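Local coordinates for protein PfVFT1 (Plasmodium falciparum, PDB 5JKQ) that probably binds a small solute, of unknown identity, between the two lobes of a Venus flytrap domain, at residues 71-76 with 117-122; 100-105 with 173-178; 109-114 with 123-128. The protein carries 3 engineered substitutions. All blocks are in the same frame, centred on the assembly; numbering follows the deposited sequence.

Interaction 1. Residues 71-76 with 117-122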
loop_
_atom_site.group_PDB
_atom_site.type_symbol
_atom_site.label_atom_id
_atom_site.label_comp_id
_atom_site.label_asym_id
_atom_site.label_seq_id
_atom_site.Cartn_x
_atom_site.Cartn_y
_atom_site.Cartn_z
ATOM N N GLU A 71 17.404 4.300 -18.781
ATOM C CA GLU A 71 17.746 5.636 -18.306
ATOM C C GLU A 71 18.297 5.554 -16.885
ATOM O O GLU A 71 19.314 6.170 -16.563
ATOM C CB GLU A 71 16.527 6.560 -18.347
ATOM C CG GLU A 71 15.919 6.729 -19.732
ATOM C CD GLU A 71 14.699 7.632 -19.727
ATOM O OE1 GLU A 71 14.402 8.233 -18.672
ATOM O OE2 GLU A 71 14.035 7.740 -20.779
ATOM N N ILE A 72 17.612 4.786 -16.044
ATOM C CA ILE A 72 18.031 4.578 -14.662
ATOM C C ILE A 72 19.429 3.969 -14.618
ATOM O O ILE A 72 20.264 4.370 -13.808
ATOM C CB ILE A 72 17.029 3.666 -13.913
ATOM C CG1 ILE A 72 15.693 4.389 -13.746
ATOM C CG2 ILE A 72 17.558 3.258 -12.533
ATOM C CD1 ILE A 72 14.528 3.463 -13.477
ATOM N N ILE A 73 19.678 3.010 -15.505
ATOM C CA ILE A 73 20.953 2.299 -15.543
ATOM C C ILE A 73 22.103 3.227 -15.927
ATOM O O ILE A 73 23.168 3.191 -15.310
ATOM C CB ILE A 73 20.895 1.108 -16.531
ATOM C CG1 ILE A 73 19.989 0.015 -15.967
ATOM C CG2 ILE A 73 22.287 0.515 -16.781
ATOM C CD1 ILE A 73 19.602 -1.051 -16.972
ATOM N N LYS A 74 21.889 4.057 -16.944
ATOM C CA LYS A 74 22.942 4.937 -17.440
ATOM C C LYS A 74 23.330 6.000 -16.413
ATOM O O LYS A 74 24.504 6.346 -16.285
ATOM C CB LYS A 74 22.504 5.600 -18.745
ATOM C CG LYS A 74 22.595 4.674 -19.950
ATOM C CD LYS A 74 21.859 5.236 -21.157
ATOM C CE LYS A 74 22.068 4.364 -22.386
ATOM N NZ LYS A 74 20.963 4.502 -23.377
ATOM N N LYS A 75 22.344 6.505 -15.678
ATOM C CA LYS A 75 22.591 7.532 -14.669
ATOM C C LYS A 75 22.887 6.939 -13.292
ATOM O O LYS A 75 23.280 7.665 -12.379
ATOM C CB LYS A 75 21.391 8.477 -14.575
ATOM C CG LYS A 75 21.426 9.627 -15.573
ATOM C CD LYS A 75 20.139 9.721 -16.376
ATOM C CE LYS A 75 18.942 10.065 -15.498
ATOM N NZ LYS A 75 17.673 10.111 -16.280
ATOM N N LYS A 76 22.715 5.625 -13.153
ATOM C CA LYS A 76 22.827 4.964 -11.853
ATOM C C LYS A 76 21.977 5.696 -10.815
ATOM O O LYS A 76 22.407 5.913 -9.680
ATOM C CB LYS A 76 24.289 4.890 -11.392
ATOM C CG LYS A 76 25.122 3.815 -12.079
ATOM C CD LYS A 76 26.477 3.658 -11.391
ATOM C CE LYS A 76 27.240 2.434 -11.884
ATOM N NZ LYS A 76 27.731 2.577 -13.285
ATOM N N HIS A 117 21.907 -6.996 -9.165
ATOM C CA HIS A 117 21.652 -7.794 -10.361
ATOM C C HIS A 117 22.072 -7.043 -11.621
ATOM O O HIS A 117 22.744 -7.602 -12.487
ATOM C CB HIS A 117 20.177 -8.180 -10.456
ATOM C CG HIS A 117 19.839 -8.915 -11.714
ATOM N ND1 HIS A 117 20.549 -10.017 -12.143
ATOM C CD2 HIS A 117 18.883 -8.697 -12.648
ATOM C CE1 HIS A 117 20.040 -10.450 -13.282
ATOM N NE2 HIS A 117 19.028 -9.666 -13.611
ATOM N N ILE A 118 21.662 -5.784 -11.734
ATOM C CA ILE A 118 22.076 -4.964 -12.867
ATOM C C ILE A 118 23.575 -4.733 -12.786
ATOM O O ILE A 118 24.300 -4.911 -13.766
ATOM C CB ILE A 118 21.353 -3.609 -12.903
ATOM C CG1 ILE A 118 19.840 -3.823 -13.020
ATOM C CG2 ILE A 118 21.876 -2.764 -14.068
ATOM C CD1 ILE A 118 19.011 -2.542 -13.078
ATOM N N PHE A 119 24.020 -4.327 -11.601
ATOM C CA PHE A 119 25.431 -4.112 -11.323
ATOM C C PHE A 119 25.903 -5.203 -10.364
ATOM O O PHE A 119 25.343 -6.299 -10.362
ATOM C CB PHE A 119 25.649 -2.708 -10.755
ATOM C CG PHE A 119 25.289 -1.615 -11.715
ATOM C CD1 PHE A 119 26.150 -1.274 -12.744
ATOM C CD2 PHE A 119 24.089 -0.935 -11.597
ATOM C CE1 PHE A 119 25.822 -0.273 -13.635
ATOM C CE2 PHE A 119 23.756 0.069 -12.485
ATOM C CZ PHE A 119 24.623 0.401 -13.506
ATOM N N ASN A 120 26.920 -4.909 -9.557
ATOM C CA ASN A 120 27.506 -5.908 -8.666
ATOM C C ASN A 120 27.728 -5.354 -7.256
ATOM O O ASN A 120 28.673 -5.739 -6.566
ATOM C CB ASN A 120 28.826 -6.416 -9.256
ATOM C CG ASN A 120 29.104 -7.868 -8.910
ATOM O OD1 ASN A 120 28.340 -8.763 -9.277
ATOM N ND2 ASN A 120 30.215 -8.111 -8.221
ATOM N N ASP A 121 26.847 -4.451 -6.834
ATOM C CA ASP A 121 26.903 -3.889 -5.487
ATOM C C ASP A 121 25.569 -3.242 -5.121
ATOM O O ASP A 121 24.885 -2.685 -5.975
ATOM C CB ASP A 121 28.037 -2.865 -5.371
ATOM C CG ASP A 121 28.130 -2.250 -3.983
ATOM O OD1 ASP A 121 28.695 -2.898 -3.076
ATOM O OD2 ASP A 121 27.636 -1.118 -3.798
ATOM N N GLU A 122 25.211 -3.317 -3.843
ATOM C CA GLU A 122 23.930 -2.803 -3.363
ATOM C C GLU A 122 23.773 -1.289 -3.533
ATOM O O GLU A 122 22.652 -0.783 -3.561
ATOM C CB GLU A 122 23.751 -3.165 -1.887
ATOM C CG GLU A 122 24.857 -2.619 -0.987
ATOM C CD GLU A 122 24.632 -2.925 0.482
ATOM O OE1 GLU A 122 23.614 -3.570 0.815
ATOM O OE2 GLU A 122 25.479 -2.520 1.306
#

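Interaction 2. Residues 100-105 with 173-178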
loop_
_atom_site.group_PDB
_atom_site.type_symbol
_atom_site.label_atom_id
_atom_site.label_comp_id
_atom_site.label_asym_id
_atom_site.label_seq_id
_atom_site.Cartn_x
_atom_site.Cartn_y
_atom_site.Cartn_z
ATOM N N VAL A 100 13.354 8.380 6.418
ATOM C CA VAL A 100 13.677 7.239 7.268
ATOM C C VAL A 100 12.399 6.510 7.670
ATOM O O VAL A 100 11.298 7.041 7.521
ATOM C CB VAL A 100 14.442 7.673 8.538
ATOM C CG1 VAL A 100 15.829 8.176 8.176
ATOM C CG2 VAL A 100 13.663 8.742 9.295
ATOM N N GLY A 101 12.558 5.293 8.181
ATOM C CA GLY A 101 11.430 4.481 8.603
ATOM C C GLY A 101 11.235 3.273 7.710
ATOM O O GLY A 101 12.048 3.005 6.823
ATOM N N PHE A 102 10.144 2.551 7.941
ATOM C CA PHE A 102 9.894 1.288 7.259
ATOM C C PHE A 102 9.782 1.439 5.745
ATOM O O PHE A 102 10.545 0.825 4.999
ATOM C CB PHE A 102 8.620 0.642 7.798
ATOM C CG PHE A 102 8.199 -0.580 7.038
ATOM C CD1 PHE A 102 8.877 -1.778 7.194
ATOM C CD2 PHE A 102 7.124 -0.532 6.165
ATOM C CE1 PHE A 102 8.490 -2.906 6.493
ATOM C CE2 PHE A 102 6.732 -1.657 5.461
ATOM C CZ PHE A 102 7.414 -2.845 5.625
ATOM N N TRP A 103 8.829 2.248 5.293
ATOM C CA TRP A 103 8.539 2.352 3.866
ATOM C C TRP A 103 9.743 2.830 3.053
ATOM O O TRP A 103 10.008 2.290 1.978
ATOM C CB TRP A 103 7.337 3.271 3.638
ATOM C CG TRP A 103 6.044 2.585 3.925
ATOM C CD1 TRP A 103 5.165 2.878 4.923
ATOM C CD2 TRP A 103 5.493 1.467 3.218
ATOM N NE1 TRP A 103 4.095 2.017 4.878
ATOM C CE2 TRP A 103 4.272 1.142 3.840
ATOM C CE3 TRP A 103 5.912 0.712 2.118
ATOM C CZ2 TRP A 103 3.463 0.095 3.398
ATOM C CZ3 TRP A 103 5.106 -0.328 1.681
ATOM C CH2 TRP A 103 3.898 -0.625 2.320
ATOM N N PRO A 104 10.474 3.840 3.552
ATOM C CA PRO A 104 11.741 4.175 2.890
ATOM C C PRO A 104 12.713 2.997 2.868
ATOM O O PRO A 104 13.344 2.748 1.839
ATOM C CB PRO A 104 12.289 5.323 3.743
ATOM C CG PRO A 104 11.091 5.956 4.319
ATOM C CD PRO A 104 10.115 4.840 4.573
ATOM N N ASP A 105 12.829 2.284 3.987
ATOM C CA ASP A 105 13.726 1.134 4.068
ATOM C C ASP A 105 13.321 0.035 3.091
ATOM O O ASP A 105 14.180 -0.671 2.563
ATOM C CB ASP A 105 13.755 0.560 5.490
ATOM C CG ASP A 105 14.731 1.283 6.402
ATOM O OD1 ASP A 105 15.597 2.032 5.899
ATOM O OD2 ASP A 105 14.637 1.086 7.630
ATOM N N PRO A 173 0.098 -5.483 -5.347
ATOM C CA PRO A 173 0.028 -5.079 -3.942
ATOM C C PRO A 173 1.009 -5.915 -3.120
ATOM O O PRO A 173 0.614 -6.890 -2.477
ATOM C CB PRO A 173 -1.432 -5.355 -3.568
ATOM C CG PRO A 173 -1.851 -6.451 -4.483
ATOM C CD PRO A 173 -1.108 -6.218 -5.772
ATOM N N ILE A 174 2.284 -5.538 -3.169
ATOM C CA ILE A 174 3.354 -6.340 -2.584
ATOM C C ILE A 174 3.248 -6.438 -1.065
ATOM O O ILE A 174 3.693 -7.418 -0.466
ATOM C CB ILE A 174 4.746 -5.769 -2.942
ATOM C CG1 ILE A 174 4.861 -4.301 -2.517
ATOM C CG2 ILE A 174 5.000 -5.898 -4.437
ATOM C CD1 ILE A 174 6.293 -3.809 -2.394
ATOM N N ILE A 175 2.661 -5.412 -0.456
ATOM C CA ILE A 175 2.563 -5.316 0.994
ATOM C C ILE A 175 1.156 -4.882 1.387
ATOM O O ILE A 175 0.598 -3.947 0.812
ATOM C CB ILE A 175 3.603 -4.324 1.557
ATOM C CG1 ILE A 175 5.016 -4.838 1.274
ATOM C CG2 ILE A 175 3.421 -4.128 3.059
ATOM C CD1 ILE A 175 6.111 -3.817 1.514
ATOM N N LYS A 176 0.592 -5.579 2.369
ATOM C CA LYS A 176 -0.761 -5.308 2.841
ATOM C C LYS A 176 -0.794 -5.096 4.350
ATOM O O LYS A 176 0.106 -5.535 5.068
ATOM C CB LYS A 176 -1.697 -6.466 2.479
ATOM C CG LYS A 176 -1.592 -6.949 1.043
ATOM C CD LYS A 176 -2.576 -8.078 0.788
ATOM C CE LYS A 176 -2.306 -8.779 -0.534
ATOM N NZ LYS A 176 -3.507 -8.790 -1.413
ATOM N N HIS A 177 -1.833 -4.412 4.820
ATOM C CA HIS A 177 -2.185 -4.435 6.234
ATOM C C HIS A 177 -3.658 -4.813 6.340
ATOM O O HIS A 177 -4.428 -4.603 5.403
ATOM C CB HIS A 177 -1.890 -3.090 6.913
ATOM C CG HIS A 177 -2.880 -2.008 6.606
ATOM N ND1 HIS A 177 -2.635 -1.018 5.678
ATOM C CD2 HIS A 177 -4.099 -1.737 7.131
ATOM C CE1 HIS A 177 -3.667 -0.196 5.630
ATOM N NE2 HIS A 177 -4.570 -0.610 6.501
ATOM N N SER A 178 -4.038 -5.393 7.472
ATOM C CA SER A 178 -5.394 -5.897 7.650
ATOM C C SER A 178 -6.286 -4.880 8.355
ATOM O O SER A 178 -5.804 -3.899 8.922
ATOM C CB SER A 178 -5.370 -7.208 8.436
ATOM O OG SER A 178 -6.629 -7.856 8.372
#

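Interaction 3. Residues 109-114 with 123-128. Engineered in segment 123-128: Ala-128 (natural residue Thr).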
loop_
_atom_site.group_PDB
_atom_site.type_symbol
_atom_site.label_atom_id
_atom_site.label_comp_id
_atom_site.label_asym_id
_atom_site.label_seq_id
_atom_site.Cartn_x
_atom_site.Cartn_y
_atom_site.Cartn_z
ATOM N N ILE A 109 15.928 -1.440 0.094
ATOM C CA ILE A 109 16.357 -2.824 -0.080
ATOM C C ILE A 109 15.905 -3.376 -1.435
ATOM O O ILE A 109 16.554 -4.260 -1.992
ATOM C CB ILE A 109 15.837 -3.737 1.054
ATOM C CG1 ILE A 109 14.307 -3.690 1.136
ATOM C CG2 ILE A 109 16.477 -3.331 2.378
ATOM C CD1 ILE A 109 13.713 -4.701 2.091
ATOM N N ILE A 110 14.806 -2.853 -1.968
ATOM C CA ILE A 110 14.343 -3.277 -3.287
ATOM C C ILE A 110 15.375 -2.878 -4.333
ATOM O O ILE A 110 15.738 -3.684 -5.188
ATOM C CB ILE A 110 12.959 -2.679 -3.632
ATOM C CG1 ILE A 110 11.867 -3.447 -2.885
ATOM C CG2 ILE A 110 12.680 -2.743 -5.145
ATOM C CD1 ILE A 110 10.480 -2.833 -2.993
ATOM N N TRP A 111 15.858 -1.641 -4.249
ATOM C CA TRP A 111 16.811 -1.130 -5.229
ATOM C C TRP A 111 18.242 -1.566 -4.928
ATOM O O TRP A 111 19.083 -1.592 -5.826
ATOM C CB TRP A 111 16.720 0.395 -5.308
ATOM C CG TRP A 111 15.584 0.827 -6.179
ATOM C CD1 TRP A 111 14.380 1.322 -5.775
ATOM C CD2 TRP A 111 15.536 0.766 -7.608
ATOM N NE1 TRP A 111 13.586 1.585 -6.867
ATOM C CE2 TRP A 111 14.274 1.252 -8.004
ATOM C CE3 TRP A 111 16.439 0.355 -8.592
ATOM C CZ2 TRP A 111 13.895 1.338 -9.342
ATOM C CZ3 TRP A 111 16.060 0.441 -9.920
ATOM C CH2 TRP A 111 14.799 0.928 -10.282
ATOM N N GLU A 112 18.516 -1.915 -3.675
ATOM C CA GLU A 112 19.785 -2.548 -3.335
ATOM C C GLU A 112 19.855 -3.915 -4.005
ATOM O O GLU A 112 20.893 -4.309 -4.537
ATOM C CB GLU A 112 19.946 -2.682 -1.819
ATOM C CG GLU A 112 20.346 -1.387 -1.123
ATOM C CD GLU A 112 20.204 -1.452 0.389
ATOM O OE1 GLU A 112 19.941 -2.550 0.925
ATOM O OE2 GLU A 112 20.355 -0.397 1.044
ATOM N N THR A 113 18.730 -4.626 -3.980
ATOM C CA THR A 113 18.622 -5.938 -4.604
ATOM C C THR A 113 18.720 -5.814 -6.122
ATOM O O THR A 113 19.395 -6.609 -6.778
ATOM C CB THR A 113 17.293 -6.627 -4.223
ATOM O OG1 THR A 113 17.192 -6.726 -2.796
ATOM C CG2 THR A 113 17.203 -8.020 -4.829
ATOM N N ILE A 114 18.047 -4.810 -6.675
ATOM C CA ILE A 114 18.092 -4.554 -8.109
ATOM C C ILE A 114 19.516 -4.202 -8.528
ATOM O O ILE A 114 20.002 -4.665 -9.562
ATOM C CB ILE A 114 17.120 -3.417 -8.509
ATOM C CG1 ILE A 114 15.676 -3.903 -8.382
ATOM C CG2 ILE A 114 17.368 -2.945 -9.945
ATOM C CD1 ILE A 114 14.647 -2.791 -8.342
ATOM N N ASP A 123 24.888 -0.569 -3.639
ATOM C CA ASP A 123 24.854 0.893 -3.679
ATOM C C ASP A 123 25.065 1.461 -5.079
ATOM O O ASP A 123 25.241 2.667 -5.235
ATOM C CB ASP A 123 25.915 1.467 -2.740
ATOM C CG ASP A 123 25.687 1.072 -1.299
ATOM O OD1 ASP A 123 24.511 0.995 -0.887
ATOM O OD2 ASP A 123 26.681 0.836 -0.580
ATOM N N ALA A 124 25.038 0.598 -6.088
ATOM C CA ALA A 124 25.310 1.015 -7.460
ATOM C C ALA A 124 24.335 2.092 -7.922
ATOM O O ALA A 124 24.745 3.109 -8.479
ATOM C CB ALA A 124 25.251 -0.182 -8.398
ATOM N N ILE A 125 23.047 1.867 -7.680
ATOM C CA ILE A 125 22.014 2.804 -8.099
ATOM C C ILE A 125 21.585 3.672 -6.923
ATOM O O ILE A 125 21.212 3.167 -5.863
ATOM C CB ILE A 125 20.793 2.069 -8.686
ATOM C CG1 ILE A 125 21.226 1.212 -9.878
ATOM C CG2 ILE A 125 19.726 3.061 -9.133
ATOM C CD1 ILE A 125 20.185 0.220 -10.337
ATOM N N ASN A 126 21.650 4.985 -7.118
ATOM C CA ASN A 126 21.258 5.934 -6.087
ATOM C C ASN A 126 19.748 6.148 -6.090
ATOM O O ASN A 126 19.124 6.204 -7.150
ATOM C CB ASN A 126 21.986 7.267 -6.290
ATOM C CG ASN A 126 21.671 8.275 -5.201
ATOM O OD1 ASN A 126 22.213 8.204 -4.097
ATOM N ND2 ASN A 126 20.797 9.226 -5.510
ATOM N N ILE A 127 19.166 6.246 -4.898
ATOM C CA ILE A 127 17.748 6.556 -4.747
ATOM C C ILE A 127 17.583 8.049 -4.475
ATOM O O ILE A 127 18.065 8.562 -3.463
ATOM C CB ILE A 127 17.101 5.738 -3.604
ATOM C CG1 ILE A 127 17.119 4.247 -3.936
ATOM C CG2 ILE A 127 15.666 6.170 -3.357
ATOM C CD1 ILE A 127 18.294 3.499 -3.345
ATOM N N ALA A 128 16.906 8.738 -5.390
ATOM C CA ALA A 128 16.625 10.162 -5.244
ATOM C C ALA A 128 15.140 10.389 -4.985
ATOM O O ALA A 128 14.314 10.224 -5.879
ATOM C CB ALA A 128 17.067 10.920 -6.485
#

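Interaction 1. Residues 71-76 with 117-122
Ile-73 and Ile-118 mark the closest backbone approach, 7.8 Å from CA to CA. Both lie near the ends of their helices. Segment 71-76 closes helix 68-75 with a Schellman motif, in which Lys-76 has positive phi. Glu-77 N pairs with Ile-72 O, and Lys-76 N makes a weaker bond to Ile-73 O. Segment 117-122 leaves helix 102-118 at Phe-119.

The Phe-119 ring reaches from the end of helix 102-118 to helix 68-75. Its CZ atom lies 3.6 Å from Ile-73 O, with that oxygen in the ring plane. Ile-73 CG2 sits 4.0 Å from the same CZ. Lys-76 covers one face. Its chain is extended as far as CE and bends only at chi4 (70°). Lys-76 CE makes a CH-pi contact 3.9 Å from the centroid of the Phe-119 ring, 26° off the normal. Lys-76 NZ lies 3.4 Å from Phe-119 CE1. Ile-118 CG2 lies over the rim of the opposite face. The same methyl meets Ile-73 CG1 at 3.9 Å. Ile-19 of helix 14-29 also packs on Ile-118.

No hydrogen bond joins the two segments. The ring's slightly positive edge meets a carbonyl oxygen, and its faces take CH groups of Lys-76 and Ile-118.

Interaction 2. Residues 100-105 with 173-178
Ile-175 meets Phe-102 and Trp-103 where the first turn of helix 102-118 packs on strand 175-184. The protein has the two-lobed Venus flytrap fold. This strand and its antiparallel partner 265-281 are long strands that run from one lobe toward the other. The contact is buried and lies about 7 Å from the centre of the chain, measured centre to centre.

The Ile-175 side chain points from the strand toward the helix. Its CB is 3.8 Å from Trp-103 CH2, the outer corner of the indole. Two branches leave CB. The shorter one ends in Ile-175 CG2, 3.6 Å from the same CH2. The longer one runs through CG1, which is anti to the carbonyl carbon (chi1 -64°), and stays extended (chi2 168°). This brings Ile-175 CD1 to 3.6 Å from Trp-103 CZ3. The methyl also reaches Phe-102 CZ, at 4.4 Å. Both branches lie on the same side of the indole plane and come up obliquely on its outer end, CG2 by CH2 and CD1 by CZ3. The isoleucine and tryptophan approach from opposite directions.

Phe-102, from the same helix turn, covers the indole on the side from which Ile-175 comes, with CE2 3.9 Å above the plane and over its centre. Tyr-44 and His-276 each meet the Trp-103 ring edge-to-face. The polar end of the indole is satisfied outside the two segments, by the hydrogen bond from Trp-103 NE1 to Tyr-44 OH.

Interaction 3. Residues 109-114 with 123-128
Trp-111 stands out from helix 102-118 as a flat plate, and Ile-125 and Ile-127 fit around it. Ile-125 brings its CD1 methyl to the edge of the ring, near the ring plane, 4.1 Å from Trp-111 CE3. The methyl does not lie over a face. It enters a notch bounded by this edge and by Ile-114, whose CG2 is 4.3 Å from Ile-125 CD1. Ile-114 also lays its own CD1 over the rim of one indole face, 3.6 Å above the plane.

Ile-127 fills the second hollow, at the root of the plate. Its CD1 lies 4.0 Å from Trp-111 CB. Its first torsion sets CG1 anti to the carbonyl carbon (chi1 -65°), and chi2 near 96° turns CD1 in against the helix.

Strand 77-83, helix 102-118 and strand 126-132 form a beta-alpha-beta crossover, with the two strands parallel and adjacent. These isoleucines are where the chain returns from the helix to the sheet. Val-78 of the first strand also packs on Trp-111. Ser-115 OG bonds to both Trp-111 O and Ile-125 N. At the solvent side Glu-112 OE2 and Asp-123 OD1 stand 4.8 Å apart, two acidic groups near each other but too far apart to touch.

How the interactions relate
All three interactions use helix 102-118. Interaction 2 takes its first turn, interaction 3 its middle and interaction 1 its C-terminal end. Interactions 1 and 3 are neighbours, with centres 8 Å apart. Lys-76 O and Asn-126 N are 2.8 Å apart, a probable hydrogen bond where the two parallel strands begin. Phe-119 CB also packs on Ala-124 CB at 3.5 Å. Interaction 2 stands apart, its centre 16 Å from that of interaction 3 and 23 Å from that of interaction 1. It is the contact nearest the middle of the chain. The helix therefore connects the far end of one lobe with the long strands that run between the lobes.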